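DNA polymerase III subunit beta (Helicobacter pylori 26695, PDB 4S3I) encircles DNA as a sliding clamp, tethering DNA polymerases and other proteins to it and so conferring processivity on replication. Local coordinates at residues Ile129-Asn132 / Ala133-Val137; Lys141-Ala144 / Pro145-Gln149; Leu282-Lys286 / Asn287-Phe291; Ile5-Lys9 / Asn10-Asn14. All coordinates share one frame; numbering follows the deposited sequence.

Contact 1: residues Ile129-Asn132 / Ala133-Val137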
loop_
_atom_site.group_PDB
_atom_site.type_symbol
_atom_site.label_atom_id
_atom_site.label_comp_id
_atom_site.label_asym_id
_atom_site.label_seq_id
_atom_site.Cartn_x
_atom_site.Cartn_y
_atom_site.Cartn_z
ATOM N N ILE A 129 -35.874 10.465 -0.466
ATOM C CA ILE A 129 -35.503 11.081 -1.725
ATOM C C ILE A 129 -35.028 10.026 -2.722
ATOM O O ILE A 129 -34.568 8.939 -2.341
ATOM C CB ILE A 129 -34.404 12.138 -1.540
ATOM C CG1 ILE A 129 -33.206 11.547 -0.797
ATOM C CG2 ILE A 129 -34.939 13.351 -0.794
ATOM C CD1 ILE A 129 -31.959 12.430 -0.902
ATOM N N GLU A 130 -35.168 10.359 -4.000
ATOM C CA GLU A 130 -34.644 9.551 -5.081
ATOM C C GLU A 130 -33.468 10.344 -5.615
ATOM O O GLU A 130 -33.603 11.536 -5.896
ATOM C CB GLU A 130 -35.707 9.367 -6.173
ATOM C CG GLU A 130 -36.114 7.913 -6.440
ATOM C CD GLU A 130 -36.949 7.294 -5.316
ATOM O OE1 GLU A 130 -37.171 7.970 -4.288
ATOM O OE2 GLU A 130 -37.386 6.129 -5.461
ATOM N N VAL A 131 -32.309 9.705 -5.720
ATOM C CA VAL A 131 -31.099 10.400 -6.125
ATOM C C VAL A 131 -30.690 9.891 -7.493
ATOM O O VAL A 131 -30.199 8.777 -7.613
ATOM C CB VAL A 131 -29.975 10.156 -5.103
ATOM C CG1 VAL A 131 -28.678 10.836 -5.551
ATOM C CG2 VAL A 131 -30.389 10.665 -3.740
ATOM N N ASN A 132 -30.904 10.691 -8.534
ATOM C CA ASN A 132 -30.595 10.206 -9.875
ATOM C C ASN A 132 -29.365 10.858 -10.512
ATOM O O ASN A 132 -29.165 10.779 -11.724
ATOM C CB ASN A 132 -31.822 10.307 -10.789
ATOM C CG ASN A 132 -32.899 9.283 -10.439
ATOM O OD1 ASN A 132 -34.065 9.634 -10.254
ATOM N ND2 ASN A 132 -32.507 8.013 -10.338
ATOM N N ALA A 133 -28.540 11.482 -9.679
ATOM C CA ALA A 133 -27.313 12.134 -10.125
ATOM C C ALA A 133 -26.251 11.970 -9.046
ATOM O O ALA A 133 -26.585 11.651 -7.905
ATOM C CB ALA A 133 -27.569 13.605 -10.424
ATOM N N PRO A 134 -24.968 12.195 -9.391
ATOM C CA PRO A 134 -23.931 11.903 -8.393
ATOM C C PRO A 134 -23.817 12.937 -7.277
ATOM O O PRO A 134 -22.923 12.809 -6.443
ATOM C CB PRO A 134 -22.630 11.913 -9.216
ATOM C CG PRO A 134 -23.065 11.763 -10.653
ATOM C CD PRO A 134 -24.401 12.434 -10.731
ATOM N N PHE A 135 -24.691 13.935 -7.240
ATOM C CA PHE A 135 -24.483 15.060 -6.311
ATOM C C PHE A 135 -24.350 14.694 -4.816
ATOM O O PHE A 135 -23.541 15.288 -4.099
ATOM C CB PHE A 135 -25.549 16.154 -6.506
ATOM C CG PHE A 135 -26.958 15.665 -6.351
ATOM C CD1 PHE A 135 -27.729 15.388 -7.466
ATOM C CD2 PHE A 135 -27.518 15.491 -5.090
ATOM C CE1 PHE A 135 -29.029 14.941 -7.338
ATOM C CE2 PHE A 135 -28.819 15.036 -4.951
ATOM C CZ PHE A 135 -29.577 14.761 -6.082
ATOM N N LEU A 136 -25.134 13.731 -4.340
ATOM C CA LEU A 136 -25.084 13.397 -2.918
ATOM C C LEU A 136 -23.769 12.717 -2.538
ATOM O O LEU A 136 -23.132 13.111 -1.559
ATOM C CB LEU A 136 -26.294 12.553 -2.500
ATOM C CG LEU A 136 -26.406 12.236 -1.002
ATOM C CD1 LEU A 136 -26.466 13.517 -0.175
ATOM C CD2 LEU A 136 -27.646 11.373 -0.729
ATOM N N VAL A 137 -23.333 11.719 -3.305
ATOM C CA VAL A 137 -22.073 11.066 -2.942
ATOM C C VAL A 137 -20.879 11.987 -3.215
ATOM O O VAL A 137 -19.810 11.837 -2.618
ATOM C CB VAL A 137 -21.875 9.686 -3.610
ATOM C CG1 VAL A 137 -23.130 8.820 -3.444
ATOM C CG2 VAL A 137 -21.498 9.835 -5.093
#

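Contact 2: residues Lys141-Ala144 / Pro145-Gln149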
loop_
_atom_site.group_PDB
_atom_site.type_symbol
_atom_site.label_atom_id
_atom_site.label_comp_id
_atom_site.label_asym_id
_atom_site.label_seq_id
_atom_site.Cartn_x
_atom_site.Cartn_y
_atom_site.Cartn_z
ATOM N N LYS A 141 -18.214 12.637 -0.427
ATOM C CA LYS A 141 -16.780 12.418 -0.629
ATOM C C LYS A 141 -15.989 13.701 -0.361
ATOM O O LYS A 141 -14.853 13.663 0.123
ATOM C CB LYS A 141 -16.514 11.913 -2.049
ATOM C CG LYS A 141 -15.085 11.461 -2.290
ATOM C CD LYS A 141 -14.743 11.458 -3.781
ATOM C CE LYS A 141 -13.299 11.011 -4.010
ATOM N NZ LYS A 141 -12.765 11.396 -5.354
ATOM N N LYS A 142 -16.595 14.846 -0.655
ATOM C CA LYS A 142 -15.876 16.111 -0.533
ATOM C C LYS A 142 -15.786 16.556 0.915
ATOM O O LYS A 142 -14.834 17.215 1.322
ATOM C CB LYS A 142 -16.534 17.183 -1.409
ATOM C CG LYS A 142 -16.158 17.066 -2.872
ATOM C CD LYS A 142 -16.960 18.034 -3.761
ATOM C CE LYS A 142 -16.475 17.983 -5.217
ATOM N NZ LYS A 142 -17.441 18.688 -6.113
ATOM N N ILE A 143 -16.768 16.158 1.705
ATOM C CA ILE A 143 -16.868 16.637 3.080
ATOM C C ILE A 143 -16.230 15.670 4.074
ATOM O O ILE A 143 -15.749 16.072 5.137
ATOM C CB ILE A 143 -18.352 16.909 3.418
ATOM C CG1 ILE A 143 -18.852 18.081 2.571
ATOM C CG2 ILE A 143 -18.585 17.187 4.902
ATOM C CD1 ILE A 143 -20.306 18.459 2.827
ATOM N N ALA A 144 -16.212 14.391 3.710
ATOM C CA ALA A 144 -15.667 13.333 4.578
ATOM C C ALA A 144 -14.346 13.669 5.294
ATOM O O ALA A 144 -14.211 13.381 6.489
ATOM C CB ALA A 144 -15.533 12.015 3.808
ATOM N N PRO A 145 -13.365 14.266 4.573
ATOM C CA PRO A 145 -12.073 14.471 5.242
ATOM C C PRO A 145 -12.113 15.374 6.468
ATOM O O PRO A 145 -11.186 15.317 7.267
ATOM C CB PRO A 145 -11.220 15.132 4.158
ATOM C CG PRO A 145 -11.807 14.671 2.874
ATOM C CD PRO A 145 -13.280 14.567 3.128
ATOM N N VAL A 146 -13.136 16.207 6.618
ATOM C CA VAL A 146 -13.149 17.113 7.765
ATOM C C VAL A 146 -13.724 16.434 8.999
ATOM O O VAL A 146 -13.563 16.924 10.116
ATOM C CB VAL A 146 -13.895 18.430 7.476
ATOM C CG1 VAL A 146 -13.443 19.014 6.124
ATOM C CG2 VAL A 146 -15.396 18.209 7.486
ATOM N N ILE A 147 -14.390 15.299 8.791
ATOM C CA ILE A 147 -15.128 14.656 9.881
ATOM C C ILE A 147 -14.261 13.684 10.673
ATOM O O ILE A 147 -13.644 12.779 10.096
ATOM C CB ILE A 147 -16.377 13.934 9.345
ATOM C CG1 ILE A 147 -17.334 14.955 8.746
ATOM C CG2 ILE A 147 -17.086 13.158 10.448
ATOM C CD1 ILE A 147 -18.473 14.337 7.951
ATOM N N GLU A 148 -14.204 13.895 11.991
ATOM C CA GLU A 148 -13.563 12.960 12.912
ATOM C C GLU A 148 -14.510 11.792 13.175
ATOM O O GLU A 148 -15.572 11.963 13.779
ATOM C CB GLU A 148 -13.229 13.638 14.244
ATOM C CG GLU A 148 -12.047 14.591 14.226
ATOM C CD GLU A 148 -11.835 15.269 15.575
ATOM O OE1 GLU A 148 -11.475 16.466 15.585
ATOM O OE2 GLU A 148 -12.024 14.606 16.623
ATOM N N GLN A 149 -14.120 10.609 12.714
ATOM C CA GLN A 149 -14.893 9.392 12.925
ATOM C C GLN A 149 -14.918 9.065 14.405
ATOM O O GLN A 149 -15.976 8.980 15.028
ATOM C CB GLN A 149 -14.233 8.246 12.167
ATOM C CG GLN A 149 -15.035 6.967 12.110
ATOM C CD GLN A 149 -14.631 6.110 10.931
ATOM O OE1 GLN A 149 -13.622 6.376 10.273
ATOM N NE2 GLN A 149 -15.418 5.079 10.649
#

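Contact 3: residues Leu282-Lys286 / Asn287-Phe291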
loop_
_atom_site.group_PDB
_atom_site.type_symbol
_atom_site.label_atom_id
_atom_site.label_comp_id
_atom_site.label_asym_id
_atom_site.label_seq_id
_atom_site.Cartn_x
_atom_site.Cartn_y
_atom_site.Cartn_z
ATOM N N LEU A 282 0.566 33.183 4.565
ATOM C CA LEU A 282 0.185 33.604 3.217
ATOM C C LEU A 282 0.166 35.130 3.137
ATOM O O LEU A 282 -0.477 35.795 3.952
ATOM C CB LEU A 282 -1.209 33.072 2.873
ATOM C CG LEU A 282 -1.877 33.635 1.612
ATOM C CD1 LEU A 282 -1.100 33.195 0.374
ATOM C CD2 LEU A 282 -3.358 33.216 1.497
ATOM N N THR A 283 0.868 35.688 2.161
ATOM C CA THR A 283 0.860 37.134 1.991
ATOM C C THR A 283 0.295 37.481 0.636
ATOM O O THR A 283 0.873 37.125 -0.390
ATOM C CB THR A 283 2.261 37.745 2.087
ATOM O OG1 THR A 283 2.837 37.467 3.373
ATOM C CG2 THR A 283 2.176 39.260 1.874
ATOM N N LEU A 284 -0.834 38.182 0.630
ATOM C CA LEU A 284 -1.448 38.598 -0.626
ATOM C C LEU A 284 -1.110 40.056 -0.947
ATOM O O LEU A 284 -1.282 40.944 -0.103
ATOM C CB LEU A 284 -2.957 38.395 -0.570
ATOM C CG LEU A 284 -3.368 36.927 -0.537
ATOM C CD1 LEU A 284 -4.861 36.811 -0.360
ATOM C CD2 LEU A 284 -2.936 36.252 -1.831
ATOM N N GLU A 285 -0.607 40.280 -2.160
ATOM C CA GLU A 285 -0.349 41.622 -2.681
ATOM C C GLU A 285 -1.126 41.759 -3.961
ATOM O O GLU A 285 -1.783 40.803 -4.390
ATOM C CB GLU A 285 1.142 41.832 -2.962
ATOM C CG GLU A 285 1.959 42.195 -1.742
ATOM C CD GLU A 285 3.465 42.149 -2.006
ATOM O OE1 GLU A 285 3.869 41.887 -3.166
ATOM O OE2 GLU A 285 4.240 42.367 -1.047
ATOM N N LYS A 286 -1.036 42.924 -4.600
ATOM C CA LYS A 286 -1.876 43.168 -5.767
ATOM C C LYS A 286 -1.619 42.179 -6.899
ATOM O O LYS A 286 -2.558 41.674 -7.520
ATOM C CB LYS A 286 -1.746 44.607 -6.271
ATOM C CG LYS A 286 -2.669 44.881 -7.453
ATOM C CD LYS A 286 -2.644 46.332 -7.903
ATOM C CE LYS A 286 -3.163 46.447 -9.328
ATOM N NZ LYS A 286 -2.390 45.568 -10.257
ATOM N N ASN A 287 -0.353 41.876 -7.157
ATOM C CA ASN A 287 -0.031 40.953 -8.241
ATOM C C ASN A 287 0.879 39.818 -7.805
ATOM O O ASN A 287 1.601 39.256 -8.623
ATOM C CB ASN A 287 0.608 41.690 -9.425
ATOM C CG ASN A 287 -0.347 42.644 -10.094
ATOM O OD1 ASN A 287 -0.326 43.843 -9.812
ATOM N ND2 ASN A 287 -1.206 42.119 -10.983
ATOM N N ASN A 288 0.833 39.472 -6.523
ATOM C CA ASN A 288 1.677 38.399 -6.007
ATOM C C ASN A 288 1.075 37.684 -4.803
ATOM O O ASN A 288 0.393 38.292 -3.974
ATOM C CB ASN A 288 3.070 38.941 -5.637
ATOM C CG ASN A 288 4.070 38.809 -6.773
ATOM O OD1 ASN A 288 4.206 39.706 -7.617
ATOM N ND2 ASN A 288 4.776 37.685 -6.802
ATOM N N ALA A 289 1.332 36.386 -4.710
ATOM C CA ALA A 289 0.950 35.619 -3.525
ATOM C C ALA A 289 2.227 35.029 -2.993
ATOM O O ALA A 289 2.937 34.348 -3.735
ATOM C CB ALA A 289 -0.032 34.505 -3.892
ATOM N N LEU A 290 2.534 35.301 -1.725
ATOM C CA LEU A 290 3.778 34.842 -1.131
ATOM C C LEU A 290 3.441 33.760 -0.110
ATOM O O LEU A 290 2.480 33.901 0.640
ATOM C CB LEU A 290 4.496 35.987 -0.403
ATOM C CG LEU A 290 4.880 37.326 -1.054
ATOM C CD1 LEU A 290 5.842 37.134 -2.220
ATOM C CD2 LEU A 290 3.669 38.201 -1.472
ATOM N N PHE A 291 4.254 32.713 -0.043
ATOM C CA PHE A 291 4.015 31.643 0.920
ATOM C C PHE A 291 5.281 31.403 1.728
ATOM O O PHE A 291 6.346 31.212 1.152
ATOM C CB PHE A 291 3.638 30.343 0.201
ATOM C CG PHE A 291 2.468 30.465 -0.748
ATOM C CD1 PHE A 291 1.222 29.943 -0.409
ATOM C CD2 PHE A 291 2.624 31.061 -1.997
ATOM C CE1 PHE A 291 0.139 30.031 -1.290
ATOM C CE2 PHE A 291 1.554 31.157 -2.888
ATOM C CZ PHE A 291 0.308 30.638 -2.540
#

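Contact 4: residues Ile5-Lys9 / Asn10-Asn14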
loop_
_atom_site.group_PDB
_atom_site.type_symbol
_atom_site.label_atom_id
_atom_site.label_comp_id
_atom_site.label_asym_id
_atom_site.label_seq_id
_atom_site.Cartn_x
_atom_site.Cartn_y
_atom_site.Cartn_z
ATOM N N ILE A 5 -27.629 -24.568 -5.380
ATOM C CA ILE A 5 -27.650 -23.652 -6.508
ATOM C C ILE A 5 -26.297 -23.658 -7.219
ATOM O O ILE A 5 -25.314 -24.205 -6.706
ATOM C CB ILE A 5 -27.907 -22.221 -6.040
ATOM C CG1 ILE A 5 -26.852 -21.800 -5.018
ATOM C CG2 ILE A 5 -29.305 -22.056 -5.431
ATOM C CD1 ILE A 5 -26.869 -20.321 -4.696
ATOM N N SER A 6 -26.235 -23.020 -8.385
ATOM C CA SER A 6 -24.956 -22.710 -8.997
ATOM C C SER A 6 -24.974 -21.230 -9.291
ATOM O O SER A 6 -26.038 -20.670 -9.600
ATOM C CB SER A 6 -24.725 -23.507 -10.283
ATOM O OG SER A 6 -25.509 -23.005 -11.348
ATOM N N VAL A 7 -23.818 -20.585 -9.162
ATOM C CA VAL A 7 -23.709 -19.159 -9.425
ATOM C C VAL A 7 -22.470 -18.843 -10.242
ATOM O O VAL A 7 -21.569 -19.677 -10.389
ATOM C CB VAL A 7 -23.668 -18.326 -8.120
ATOM C CG1 VAL A 7 -24.939 -18.539 -7.299
ATOM C CG2 VAL A 7 -22.440 -18.698 -7.298
ATOM N N SER A 8 -22.431 -17.625 -10.765
ATOM C CA SER A 8 -21.270 -17.138 -11.479
ATOM C C SER A 8 -20.179 -16.766 -10.476
ATOM O O SER A 8 -20.438 -16.062 -9.498
ATOM C CB SER A 8 -21.650 -15.920 -12.321
ATOM O OG SER A 8 -20.515 -15.349 -12.942
ATOM N N LYS A 9 -18.961 -17.233 -10.729
ATOM C CA LYS A 9 -17.821 -16.949 -9.862
ATOM C C LYS A 9 -17.619 -15.447 -9.668
ATOM O O LYS A 9 -17.458 -14.964 -8.546
ATOM C CB LYS A 9 -16.556 -17.600 -10.450
ATOM C CG LYS A 9 -15.312 -17.560 -9.562
ATOM C CD LYS A 9 -14.539 -16.257 -9.713
ATOM C CE LYS A 9 -13.040 -16.481 -9.600
ATOM N NZ LYS A 9 -12.308 -15.183 -9.643
ATOM N N ASN A 10 -17.622 -14.701 -10.766
ATOM C CA ASN A 10 -17.372 -13.269 -10.671
ATOM C C ASN A 10 -18.487 -12.491 -9.973
ATOM O O ASN A 10 -18.209 -11.541 -9.232
ATOM C CB ASN A 10 -17.056 -12.677 -12.048
ATOM C CG ASN A 10 -15.792 -13.259 -12.647
ATOM O OD1 ASN A 10 -14.700 -13.112 -12.088
ATOM N ND2 ASN A 10 -15.931 -13.929 -13.789
ATOM N N ASP A 11 -19.736 -12.885 -10.206
ATOM C CA ASP A 11 -20.864 -12.280 -9.503
ATOM C C ASP A 11 -20.719 -12.527 -8.005
ATOM O O ASP A 11 -20.867 -11.621 -7.182
ATOM C CB ASP A 11 -22.181 -12.907 -9.957
ATOM C CG ASP A 11 -22.557 -12.550 -11.386
ATOM O OD1 ASP A 11 -21.977 -11.595 -11.940
ATOM O OD2 ASP A 11 -23.459 -13.228 -11.934
ATOM N N LEU A 12 -20.424 -13.770 -7.662
ATOM C CA LEU A 12 -20.301 -14.155 -6.258
ATOM C C LEU A 12 -19.139 -13.397 -5.609
ATOM O O LEU A 12 -19.300 -12.776 -4.552
ATOM C CB LEU A 12 -20.113 -15.668 -6.141
ATOM C CG LEU A 12 -19.886 -16.244 -4.745
ATOM C CD1 LEU A 12 -21.077 -15.943 -3.833
ATOM C CD2 LEU A 12 -19.649 -17.748 -4.832
ATOM N N GLU A 13 -17.978 -13.422 -6.258
ATOM C CA GLU A 13 -16.788 -12.769 -5.707
ATOM C C GLU A 13 -17.039 -11.283 -5.458
ATOM O O GLU A 13 -16.746 -10.766 -4.376
ATOM C CB GLU A 13 -15.576 -12.962 -6.626
ATOM C CG GLU A 13 -14.306 -12.234 -6.151
ATOM C CD GLU A 13 -13.054 -12.613 -6.946
ATOM O OE1 GLU A 13 -11.957 -12.129 -6.598
ATOM O OE2 GLU A 13 -13.162 -13.391 -7.917
ATOM N N ASN A 14 -17.600 -10.601 -6.452
ATOM C CA ASN A 14 -17.970 -9.199 -6.294
ATOM C C ASN A 14 -18.909 -8.963 -5.111
ATOM O O ASN A 14 -18.689 -8.054 -4.305
ATOM C CB ASN A 14 -18.595 -8.652 -7.581
ATOM C CG ASN A 14 -17.565 -8.371 -8.645
ATOM O OD1 ASN A 14 -16.434 -7.988 -8.337
ATOM N ND2 ASN A 14 -17.941 -8.565 -9.909
HETATM O O HOH W 1 -24.573 -15.735 -10.703
HETATM O O HOH W 2 -9.964 -13.660 -8.061
#

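Contact 1: residues Ile129-Asn132 / Ala133-Val137
I129 and L136 meet across a short strand-to-helix corner, a small example of how a chain that turns out of a sheet seals its own bend with apolar groups. The I129 methyl CD1 comes within 4.4 Å of L136 CD2, a loose meeting of two branch ends. V131 follows as the residue that does most of the work. Its two methyls divide the opposing segment between them. CG1, set anti to the backbone N (chi1 178°), runs toward A133 and F135, where it lies 3.3 Å from A133 O and 4.1 Å from F135 CZ, over one face of the phenyl ring. CG2 reaches the L136 methyl CD2 at 4.1 Å, the two side chains meeting at about a right angle. The F135 ring owes its place to a first torsion of 57°, with CG held between the backbone N and the carbonyl carbon; A133 O also lies over a face of this ring, toward its rim. N132 then carries the chain round the corner. Its CB touches the peptide of A133, whose buried N has no polar partner, while its ND2 is hydrogen-bonded to N216 OD1. V131 and I129 pair through their backbones with F217 and F219, which fixes strand 127-131 beside strand 217-221. V137 packs on F217 of that same strand and L136 on M161 of strand 158-164, so the start of helix 135-143 is set against both strands of the central domain.

Contact 2: residues Lys141-Ala144 / Pro145-Gln149
Peptide planes are the flat groups that matter at A144 and I147: the backbone N of I147 stands above the carbonyl plane of A144, 52° out of it, while V146 N approaches I143 O with a milder tilt of 34°. Both bonds link residues three apart, the signature of a 3-10 turn, and they show how helix 135-143 can tighten as it runs out. V146 N to I143 O and I147 N to A144 O each measure 3.0 Å. P145 helps explain the change of pitch. Having no N-H, it cannot answer K141 O as the next turn of an alpha helix would, and its ring carbon CD sits 3.5 Å from that oxygen instead. The side chains follow the same turn: I143 CG2, anti to its own backbone N, lies 4.2 Å from V146 CG2 and equally far from I147 CD1. Around this apolar cluster, I159 of strand 158-164 touches both I143 and I147, and K203 NZ donates to A144 O and I147 O, giving A144 O a second bond. At the bend itself the fit is snug, with A144 CB only 3.5 Å from P145 CD.

Contact 3: residues Leu282-Lys286 / Asn287-Phe291
This is a tight antiparallel beta hairpin, L282 to F291, in which strands 279-284 and 288-293 form the inner pair of a four-stranded sheet in the C-terminal domain. It illustrates how a hairpin keeps its register by backbone bonds while its two faces serve different neighbours. T283 and L290 form the hydrogen-bonded pair: T283 N to L290 O and L290 N to T283 O are both 2.8 Å and nearly straight. Nearer the turn, E285 N reaches N288 O at 2.9 Å, closing a reversal in which K286 and N287 take the corner positions. N288 N is buried with no partner in the model, so the E285-N288 pair is joined by that single bond. On one face L282, L284, A289 and F291 gather. L282 CD1 sits over the F291 ring, 4.2 Å from its centroid and 25° off the normal, and L284 CD2 meets A289 CB; F266 of helix 263-273 covers this side, meeting the F291 ring edge-to-face. On the other face L290 CD2 packs against T283 CG2 at 3.8 Å and also touches the E285 carboxylate carbon, while T283 OG1 bonds to H319. At the tip, the K286 chain runs alongside N287 and bends only at its last torsion (chi4 -56°), which brings NZ to 2.7 Å from N287 OD1. The chemistry implies a division of labour: L282, A289 and F291 face the helix, L284 joins L282 on L341 of strand 338-343, and N287, accepting at OD1 and donating from ND2 to I308 O, would have its amide rotation limited.

Contact 4: residues Ile5-Lys9 / Asn10-Asn14
D11 turns back on S8, the residue at the N-cap position of helix 9-19, and the residues after it show how a helix start is fastened to the strand that feeds it. D11 OD2 lies 3.3 Å from S8 CB. A water completes that link, accepting from S8 N at 2.9 Å and donating to D11 OD2 at 3.0 Å, so the third residue of the helix reaches the N-cap amide through a solvent molecule where a capping box would use a direct bond. A carboxylate this near the N-terminal end would be expected to suit the helix dipole. L12 is directed toward the strand end. Its CD2 meets V7 CG2 at 3.8 Å, and its N gives the first helical bond, to S8 O. I59 touches both of these side chains, and F77 and I81 of helix 74-82 also pack on L12. E13 bonds through its N to K9 O, and its carboxylate meets the same residue again: K9 NZ lies 2.6 Å from E13 OE2, nearly along the C-O axis. The glutamate chain is extended, whereas the lysine is bent at chi2 (-85°) and again at chi3, and lies beside it. E13 OE1 is bridged to R17 a turn further on. The whole is a strand-to-helix junction with S8 at the N-cap position and an i to i+4 salt bridge along the first turns, in the N-terminal domain of the clamp.

From the N terminus, contact 4 comes first, turning strand 4-7 into helix 9-19 in the N-terminal domain. Contacts 1 and 2 follow in the central domain and bracket helix 135-143, one at its entry from strand 127-131 and the other at its exit; their centres are 18 Å apart. Contact 3 closes a hairpin in the C-terminal domain, about 58 Å from contact 4, centre to centre, and on the opposite side of the chain's centre. Each joins consecutive segments, so the four stand in series and none nests in or crosses another. Contacts 4 and 1 are both strand-to-helix corners, one in each of two clamp domains.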